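Local structure of putative lipoprotein (Campylobacter jejuni subsp. jejuni, 4GIO) at residues L38-I43 with V56-K61; L70-Q75 with L87-S92. The protein is of unknown function but is a putative lipoprotein with a variant immunoglobulin fold, probably tethered to a membrane through its lipidated N terminus. All coordinates share one frame; numbering follows the deposited sequence.

Contact 1 (L38-I43 with V56-K61)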
ATOM      1  N   LEU A  38       2.957  -5.809  11.725  1.00 15.62           N
ATOM      2  CA  LEU A  38       1.867  -5.088  11.065  1.00 16.30           C
ATOM      3  C   LEU A  38       1.620  -5.617   9.649  1.00 15.32           C
ATOM      4  O   LEU A  38       2.554  -5.831   8.874  1.00 14.87           O
ATOM      5  CB  LEU A  38       2.221  -3.613  11.021  1.00 15.60           C
ATOM      6  CG  LEU A  38       1.226  -2.662  10.327  1.00 17.48           C
ATOM      7  CD1 LEU A  38      -0.056  -2.559  11.203  1.00 17.73           C
ATOM      8  CD2 LEU A  38       1.920  -1.291  10.073  1.00 18.88           C
ATOM      9  N   GLU A  39       0.348  -5.808   9.297  1.00 15.79           N
ATOM     10  CA  GLU A  39       0.005  -6.177   7.934  1.00 16.74           C
ATOM     11  C   GLU A  39      -1.068  -5.214   7.486  1.00 18.04           C
ATOM     12  O   GLU A  39      -1.929  -4.785   8.285  1.00 18.05           O
ATOM     13  CB  GLU A  39      -0.532  -7.625   7.924  1.00 17.65           C
ATOM     14  CG  GLU A  39      -1.055  -8.068   6.538  1.00 24.88           C
ATOM     15  CD  GLU A  39      -1.927  -9.320   6.618  1.00 36.58           C
ATOM     16  OE1 GLU A  39      -1.353 -10.410   6.930  1.00 35.86           O
ATOM     17  OE2 GLU A  39      -3.177  -9.173   6.403  1.00 43.21           O
ATOM     18  N   PHE A  40      -1.036  -4.850   6.230  1.00 17.76           N
ATOM     19  CA  PHE A  40      -2.121  -4.005   5.731  1.00 17.30           C
ATOM     20  C   PHE A  40      -2.698  -4.604   4.481  1.00 19.22           C
ATOM     21  O   PHE A  40      -2.015  -5.400   3.793  1.00 17.70           O
ATOM     22  CB  PHE A  40      -1.717  -2.521   5.574  1.00 17.14           C
ATOM     23  CG  PHE A  40      -0.733  -2.241   4.460  1.00 18.80           C
ATOM     24  CD1 PHE A  40      -1.165  -2.161   3.121  1.00 14.95           C
ATOM     25  CD2 PHE A  40       0.635  -2.041   4.746  1.00 18.86           C
ATOM     26  CE1 PHE A  40      -0.263  -1.877   2.092  1.00 16.11           C
ATOM     27  CE2 PHE A  40       1.602  -1.738   3.703  1.00 14.03           C
ATOM     28  CZ  PHE A  40       1.115  -1.645   2.365  1.00 16.24           C
ATOM     29  N   GLU A  41      -3.956  -4.229   4.176  1.00 20.44           N
ATOM     30  CA  GLU A  41      -4.646  -4.691   2.941  1.00 22.58           C
ATOM     31  C   GLU A  41      -5.285  -3.499   2.307  1.00 21.66           C
ATOM     32  O   GLU A  41      -5.960  -2.732   3.006  1.00 22.03           O
ATOM     33  CB  GLU A  41      -5.772  -5.678   3.235  1.00 24.62           C
ATOM     34  CG  GLU A  41      -5.279  -7.084   3.473  1.00 30.77           C
ATOM     35  CD  GLU A  41      -6.408  -8.097   3.894  1.00 41.14           C
ATOM     36  OE1 GLU A  41      -6.044  -9.244   4.325  1.00 42.09           O
ATOM     37  OE2 GLU A  41      -7.627  -7.752   3.781  1.00 39.59           O
ATOM     38  N   VAL A  42      -5.022  -3.287   1.029  1.00 20.06           N
ATOM     39  CA  VAL A  42      -5.622  -2.150   0.333  1.00 19.87           C
ATOM     40  C   VAL A  42      -6.430  -2.808  -0.794  1.00 20.13           C
ATOM     41  O   VAL A  42      -5.911  -3.664  -1.499  1.00 20.05           O
ATOM     42  CB  VAL A  42      -4.570  -1.189  -0.192  1.00 20.42           C
ATOM     43  CG1 VAL A  42      -5.197  -0.004  -1.039  1.00 18.46           C
ATOM     44  CG2 VAL A  42      -3.700  -0.604   0.985  1.00 20.17           C
ATOM     45  N   ILE A  43      -7.691  -2.419  -0.953  1.00 19.11           N
ATOM     46  CA  ILE A  43      -8.500  -2.990  -2.019  1.00 19.83           C
ATOM     47  C   ILE A  43      -8.575  -1.915  -3.122  1.00 18.78           C
ATOM     48  O   ILE A  43      -8.885  -0.749  -2.848  1.00 17.74           O
ATOM     49  CB  ILE A  43      -9.905  -3.375  -1.537  1.00 21.58           C
ATOM     50  CG1 ILE A  43      -9.783  -4.445  -0.457  1.00 24.84           C
ATOM     51  CG2 ILE A  43     -10.768  -3.913  -2.768  1.00 23.85           C
ATOM     52  CD1 ILE A  43     -11.065  -4.750   0.262  1.00 30.82           C
ATOM     53  N   VAL A  56       5.980   1.277  -0.807  1.00 15.28           N
ATOM     54  CA  VAL A  56       5.584   1.229   0.605  1.00 15.92           C
ATOM     55  C   VAL A  56       6.645   1.876   1.506  1.00 15.72           C
ATOM     56  O   VAL A  56       7.832   1.588   1.340  1.00 16.58           O
ATOM     57  CB  VAL A  56       5.405  -0.211   1.073  1.00 15.93           C
ATOM     58  CG1 VAL A  56       4.884  -0.204   2.558  1.00 16.64           C
ATOM     59  CG2 VAL A  56       4.389  -0.936   0.132  1.00 16.09           C
ATOM     60  N   ASP A  57       6.211   2.774   2.384  1.00 15.20           N
ATOM     61  CA  ASP A  57       7.048   3.211   3.548  1.00 18.41           C
ATOM     62  C   ASP A  57       6.401   2.652   4.826  1.00 16.71           C
ATOM     63  O   ASP A  57       5.172   2.693   4.949  1.00 17.33           O
ATOM     64  CB  ASP A  57       7.085   4.733   3.675  1.00 19.76           C
ATOM     65  CG  ASP A  57       8.076   5.377   2.717  1.00 24.97           C
ATOM     66  OD1 ASP A  57       9.225   4.839   2.581  1.00 26.46           O
ATOM     67  OD2 ASP A  57       7.680   6.396   2.082  1.00 27.61           O
ATOM     68  N   TRP A  58       7.192   2.076   5.722  1.00 16.22           N
ATOM     69  CA  TRP A  58       6.660   1.660   7.049  1.00 15.29           C
ATOM     70  C   TRP A  58       6.905   2.744   8.007  1.00 14.78           C
ATOM     71  O   TRP A  58       7.950   3.317   7.974  1.00 17.27           O
ATOM     72  CB  TRP A  58       7.408   0.411   7.523  1.00 13.82           C
ATOM     73  CG  TRP A  58       7.137  -0.763   6.509  1.00 15.63           C
ATOM     74  CD1 TRP A  58       8.006  -1.280   5.598  1.00 16.93           C
ATOM     75  CD2 TRP A  58       5.934  -1.505   6.388  1.00 13.20           C
ATOM     76  NE1 TRP A  58       7.407  -2.298   4.865  1.00 15.61           N
ATOM     77  CE2 TRP A  58       6.150  -2.495   5.359  1.00 14.86           C
ATOM     78  CE3 TRP A  58       4.710  -1.468   7.053  1.00 12.49           C
ATOM     79  CZ2 TRP A  58       5.168  -3.387   4.969  1.00 15.61           C
ATOM     80  CZ3 TRP A  58       3.709  -2.376   6.661  1.00 18.35           C
ATOM     81  CH2 TRP A  58       3.975  -3.362   5.660  1.00 12.88           C
ATOM     82  N   LEU A  59       5.933   3.022   8.864  1.00 17.71           N
ATOM     83  CA  LEU A  59       5.999   4.114   9.843  1.00 17.64           C
ATOM     84  C   LEU A  59       6.034   3.561  11.283  1.00 18.17           C
ATOM     85  O   LEU A  59       5.323   2.567  11.580  1.00 18.95           O
ATOM     86  CB  LEU A  59       4.778   5.018   9.711  1.00 17.17           C
ATOM     87  CG  LEU A  59       4.496   5.631   8.304  1.00 17.94           C
ATOM     88  CD1 LEU A  59       3.287   6.555   8.376  1.00 19.17           C
ATOM     89  CD2 LEU A  59       5.769   6.280   7.764  1.00 14.62           C
ATOM     90  N   ASP A  60       6.772   4.255  12.189  1.00 17.82           N
ATOM     91  CA  ASP A  60       6.833   3.809  13.538  1.00 18.77           C
ATOM     92  C   ASP A  60       5.657   4.387  14.347  1.00 19.52           C
ATOM     93  O   ASP A  60       4.748   5.079  13.809  1.00 17.20           O
ATOM     94  CB  ASP A  60       8.253   4.085  14.158  1.00 19.28           C
ATOM     95  CG  ASP A  60       8.544   5.606  14.355  1.00 20.61           C
ATOM     96  OD1 ASP A  60       7.620   6.457  14.233  1.00 23.77           O
ATOM     97  OD2 ASP A  60       9.711   5.938  14.699  1.00 29.04           O
ATOM     98  N   LYS A  61       5.654   4.109  15.668  1.00 20.75           N
ATOM     99  CA  LYS A  61       4.615   4.655  16.586  1.00 20.80           C
ATOM    100  C   LYS A  61       4.464   6.191  16.555  1.00 20.84           C
ATOM    101  O   LYS A  61       3.399   6.709  16.879  1.00 21.96           O
ATOM    102  CB  LYS A  61       4.881   4.182  18.061  1.00 21.25           C
ATOM    103  CG  LYS A  61       6.328   4.383  18.488  1.00 26.07           C
ATOM    104  CD  LYS A  61       6.550   4.216  19.975  1.00 35.83           C
ATOM    105  CE  LYS A  61       7.492   5.330  20.466  1.00 41.25           C
ATOM    106  NZ  LYS A  61       6.775   6.686  20.654  1.00 44.69           N
TER
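Phe40 and Trp58 meet in the interior of the protein, and the aromatic pair they form is the dense part of this contact. One side of the phenyl ring, CD2 and CE2, lies against the outer end of the indole: Phe40 CE2 is 3.5 Å from Trp58 CH2, and Phe40 CD2 is 3.6 Å from Trp58 CZ3. Trp58 CZ3 sits at the edge of the Phe40 ring, in its plane. The six-membered rings form an oblique pair, inclined at 53° with their centroids 5.4 Å apart. The CB of Phe40 already points across to the other strand, and chi1 of 70°, with CG between the backbone N and the carbonyl carbon, sets which way the ring is turned from there. The ring edge also meets Val56, whose CG1 lies near the phenyl plane, 3.8 Å from Phe40 CE2. That same Val56 methyl sits above one face of the indole, offset toward the rim, so one methyl touches both rings.

The backbones stay apart: the strand axes approach no closer than 10.1 Å, at 137°, and no hydrogen bond crosses. This is the geometry of two sheets packed face to face in a beta sandwich, here the variant immunoglobulin fold, with Phe99 stacked on Phe40 and Leu101 against Val56 from strand 98-105.

Packing is looser at the Leu38 end, where a single methyl, CD2, approaches the indole edge, 4.0 Å from Trp58 CZ3. On the outward side of strand 38-43, Glu39 and Glu41 point out of the sandwich; Glu39 forms a salt bridge with Arg31 on the adjacent strand. Toward the exposed Lys61, the solvent end of its segment, the chain is in a loop.

Contact 2 (L70-Q75 with L87-S92)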
ATOM      1  N   LEU A  70      14.571  -3.272   5.742  1.00 25.41           N
ATOM      2  CA  LEU A  70      14.814  -3.626   4.347  1.00 26.66           C
ATOM      3  C   LEU A  70      13.626  -3.075   3.558  1.00 28.49           C
ATOM      4  O   LEU A  70      12.487  -3.405   3.851  1.00 30.11           O
ATOM      5  CB  LEU A  70      14.866  -5.146   4.145  1.00 26.25           C
ATOM      6  CG  LEU A  70      16.199  -5.868   4.285  1.00 29.25           C
ATOM      7  CD1 LEU A  70      16.092  -7.367   3.955  1.00 31.56           C
ATOM      8  CD2 LEU A  70      17.320  -5.225   3.454  1.00 27.75           C
ATOM      9  N   ASN A  71      13.866  -2.175   2.628  1.00 30.04           N
ATOM     10  CA  ASN A  71      12.720  -1.748   1.846  1.00 32.31           C
ATOM     11  C   ASN A  71      12.686  -2.439   0.510  1.00 31.15           C
ATOM     12  O   ASN A  71      13.718  -2.758  -0.093  1.00 32.25           O
ATOM     13  CB  ASN A  71      12.613  -0.217   1.720  1.00 32.68           C
ATOM     14  CG  ASN A  71      12.379   0.451   3.075  1.00 35.75           C
ATOM     15  OD1 ASN A  71      11.284   0.310   3.686  1.00 35.39           O
ATOM     16  ND2 ASN A  71      13.427   1.108   3.588  1.00 38.25           N
ATOM     17  N   GLU A  72      11.459  -2.686   0.087  1.00 30.53           N
ATOM     18  CA  GLU A  72      11.152  -3.225  -1.193  1.00 28.71           C
ATOM     19  C   GLU A  72      11.167  -2.085  -2.239  1.00 27.38           C
ATOM     20  O   GLU A  72      10.738  -0.944  -2.002  1.00 26.34           O
ATOM     21  CB  GLU A  72       9.805  -3.939  -1.030  1.00 30.33           C
ATOM     22  CG  GLU A  72       8.933  -4.127  -2.248  1.00 32.53           C
ATOM     23  CD  GLU A  72       7.484  -4.556  -1.856  1.00 38.05           C
ATOM     24  OE1 GLU A  72       6.590  -3.679  -1.504  1.00 36.22           O
ATOM     25  OE2 GLU A  72       7.275  -5.787  -1.902  1.00 34.98           O
ATOM     26  N   ASP A  73      11.680  -2.404  -3.413  1.00 24.73           N
ATOM     27  CA  ASP A  73      11.753  -1.439  -4.516  1.00 25.11           C
ATOM     28  C   ASP A  73      10.335  -1.122  -5.012  1.00 23.34           C
ATOM     29  O   ASP A  73       9.414  -1.773  -4.589  1.00 24.15           O
ATOM     30  CB  ASP A  73      12.527  -2.109  -5.649  1.00 23.89           C
ATOM     31  CG  ASP A  73      13.153  -1.122  -6.611  1.00 28.70           C
ATOM     32  OD1 ASP A  73      12.832   0.076  -6.652  1.00 30.65           O
ATOM     33  OD2 ASP A  73      14.021  -1.582  -7.354  1.00 35.12           O
ATOM     34  N   TYR A  74      10.194  -0.157  -5.917  1.00 21.87           N
ATOM     35  CA  TYR A  74       8.936   0.100  -6.586  1.00 21.81           C
ATOM     36  C   TYR A  74       8.505  -1.240  -7.167  1.00 22.60           C
ATOM     37  O   TYR A  74       9.366  -2.056  -7.601  1.00 22.83           O
ATOM     38  CB  TYR A  74       9.119   1.126  -7.683  1.00 20.80           C
ATOM     39  CG  TYR A  74       9.394   2.521  -7.182  1.00 19.38           C
ATOM     40  CD1 TYR A  74      10.722   2.981  -7.004  1.00 25.24           C
ATOM     41  CD2 TYR A  74       8.357   3.372  -6.835  1.00 17.05           C
ATOM     42  CE1 TYR A  74      10.982   4.285  -6.542  1.00 23.73           C
ATOM     43  CE2 TYR A  74       8.600   4.670  -6.294  1.00 17.40           C
ATOM     44  CZ  TYR A  74       9.899   5.135  -6.204  1.00 21.06           C
ATOM     45  OH  TYR A  74      10.178   6.414  -5.749  1.00 22.78           O
ATOM     46  N   GLN A  75       7.209  -1.506  -7.106  1.00 22.10           N
ATOM     47  CA  GLN A  75       6.646  -2.790  -7.569  1.00 22.14           C
ATOM     48  C   GLN A  75       5.577  -2.526  -8.598  1.00 22.04           C
ATOM     49  O   GLN A  75       4.726  -1.652  -8.409  1.00 21.39           O
ATOM     50  CB  GLN A  75       5.989  -3.515  -6.414  1.00 22.04           C
ATOM     51  CG  GLN A  75       6.945  -3.815  -5.288  1.00 25.71           C
ATOM     52  CD  GLN A  75       7.891  -4.926  -5.688  1.00 31.33           C
ATOM     53  OE1 GLN A  75       7.438  -6.038  -6.023  1.00 32.94           O
ATOM     54  NE2 GLN A  75       9.207  -4.650  -5.648  1.00 26.53           N
ATOM     55  N   LEU A  87      -4.376  -5.725  -2.289  1.00 21.61           N
ATOM     56  CA  LEU A  87      -2.915  -5.565  -2.108  1.00 23.13           C
ATOM     57  C   LEU A  87      -2.615  -5.786  -0.601  1.00 21.57           C
ATOM     58  O   LEU A  87      -3.073  -5.018   0.283  1.00 20.37           O
ATOM     59  CB  LEU A  87      -2.435  -4.173  -2.612  1.00 22.18           C
ATOM     60  CG  LEU A  87      -0.943  -3.884  -2.430  1.00 23.57           C
ATOM     61  CD1 LEU A  87      -0.078  -4.902  -3.156  1.00 25.35           C
ATOM     62  CD2 LEU A  87      -0.571  -2.432  -2.798  1.00 25.88           C
ATOM     63  N   ARG A  88      -1.877  -6.836  -0.326  1.00 20.21           N
ATOM     64  CA  ARG A  88      -1.595  -7.218   1.046  1.00 20.93           C
ATOM     65  C   ARG A  88      -0.094  -7.198   1.370  1.00 20.12           C
ATOM     66  O   ARG A  88       0.696  -7.821   0.656  1.00 19.83           O
ATOM     67  CB  ARG A  88      -2.220  -8.604   1.282  1.00 22.53           C
ATOM     68  CG  ARG A  88      -2.110  -9.078   2.738  1.00 29.96           C
ATOM     69  CD  ARG A  88      -3.234 -10.098   3.116  1.00 43.03           C
ATOM     70  NE  ARG A  88      -3.063 -11.416   2.500  1.00 51.54           N
ATOM     71  CZ  ARG A  88      -3.692 -11.833   1.400  1.00 55.23           C
ATOM     72  NH1 ARG A  88      -4.555 -11.035   0.757  1.00 54.17           N
ATOM     73  NH2 ARG A  88      -3.437 -13.051   0.941  1.00 55.97           N
ATOM     74  N   LYS A  89       0.328  -6.449   2.399  1.00 17.77           N
ATOM     75  CA  LYS A  89       1.768  -6.358   2.682  1.00 16.88           C
ATOM     76  C   LYS A  89       2.027  -6.568   4.135  1.00 15.65           C
ATOM     77  O   LYS A  89       1.208  -6.236   4.954  1.00 16.11           O
ATOM     78  CB  LYS A  89       2.344  -4.954   2.357  1.00 16.70           C
ATOM     79  CG  LYS A  89       2.200  -4.557   0.888  1.00 17.37           C
ATOM     80  CD  LYS A  89       2.784  -5.520  -0.050  1.00 24.46           C
ATOM     81  CE  LYS A  89       4.203  -5.395  -0.423  1.00 22.92           C
ATOM     82  NZ  LYS A  89       4.434  -6.055  -1.808  1.00 21.20           N
ATOM     83  N   LEU A  90       3.208  -7.063   4.455  1.00 14.20           N
ATOM     84  CA  LEU A  90       3.481  -7.451   5.815  1.00 13.90           C
ATOM     85  C   LEU A  90       4.806  -6.825   6.228  1.00 14.69           C
ATOM     86  O   LEU A  90       5.808  -6.982   5.537  1.00 13.22           O
ATOM     87  CB  LEU A  90       3.582  -8.986   5.825  1.00 12.28           C
ATOM     88  CG  LEU A  90       4.202  -9.683   7.063  1.00 13.07           C
ATOM     89  CD1 LEU A  90       3.331  -9.432   8.231  1.00 12.32           C
ATOM     90  CD2 LEU A  90       4.250 -11.185   6.781  1.00 12.95           C
ATOM     91  N   ALA A  91       4.824  -6.143   7.346  1.00 15.09           N
ATOM     92  CA  ALA A  91       6.101  -5.553   7.776  1.00 16.24           C
ATOM     93  C   ALA A  91       7.122  -6.633   8.163  1.00 17.59           C
ATOM     94  O   ALA A  91       6.728  -7.726   8.568  1.00 15.82           O
ATOM     95  CB  ALA A  91       5.845  -4.684   8.936  1.00 14.98           C
ATOM     96  N   SER A  92       8.417  -6.289   8.109  1.00 19.01           N
ATOM     97  CA  SER A  92       9.517  -7.206   8.469  1.00 20.16           C
ATOM     98  C   SER A  92      10.128  -6.743   9.793  1.00 21.56           C
ATOM     99  O   SER A  92      11.003  -7.401  10.337  1.00 20.21           O
ATOM    100  CB  SER A  92      10.586  -7.301   7.350  1.00 22.88           C
ATOM    101  OG  SER A  92      11.140  -5.992   7.142  1.00 25.98           O
TER
HETATM  102  O   HOH W   1      13.646  -5.323   7.742  1.00 17.63           O
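Glu72 and Lys89 approach from opposite directions and join in a salt bridge, the one direct polar link between 70-75 and 87-92. Lys89 NZ donates to Glu72 OE2 at 2.9 Å, meeting the syn lone pair of OE2, on the side of OE1; Glu72 OE1 itself lies beside the end of the lysine, 3.1 Å from Lys89 CE. The glutamate gets there extended beyond CG, whereas the lysine bends at chi2 and chi3 (-55° and -88°). Lys89 NZ also hydrogen-bonds Tyr54 OH, which would fix the ammonium between the loop and strand 50-59. In this immunoglobulin-like sandwich the pair bridges the side of the molecule, from edge strand 85-90 to the loop that enters edge strand 75-79.

Water supplies the second link: one molecule accepts from Leu70 N at 3.0 Å and lies 2.7 Å from Ser92 OG, whose own separation from Leu70 O is a mere approach at 4.4 Å.

Within 70-75, two hydrogen bonds run from side chain to backbone at the entry to strand 75-79. Gln75 NE2 donates to Asp73 O at 3.1 Å, arriving from above the carbonyl plane, and Asp73 OD1 receives the backbone N of Tyr74 at 2.7 Å with a bent N-H geometry of 135°.

After strands 14-16 and 25-32, strand 38-44 runs out, the chain turns back along strand 50-59, and contact 1 closes that excursion by pressing 38-43 onto 56-61 across the sandwich. Contact 2 follows in series, neither overlapping nor crossing it: the chain passes 70-75, forms strand 75-79, returns on strand 85-90 and is closed at 87-92. The two are joined laterally, since strands 38-44 and 85-90 are neighbours in one sheet, with Val42 O to Leu87 N and Leu38 O to Ala91 N as probable hydrogen bonds. Contact 1 thus joins the sheets through the core, while contact 2 joins the same three-stranded sheet to the loop at the opposing sheet's margin.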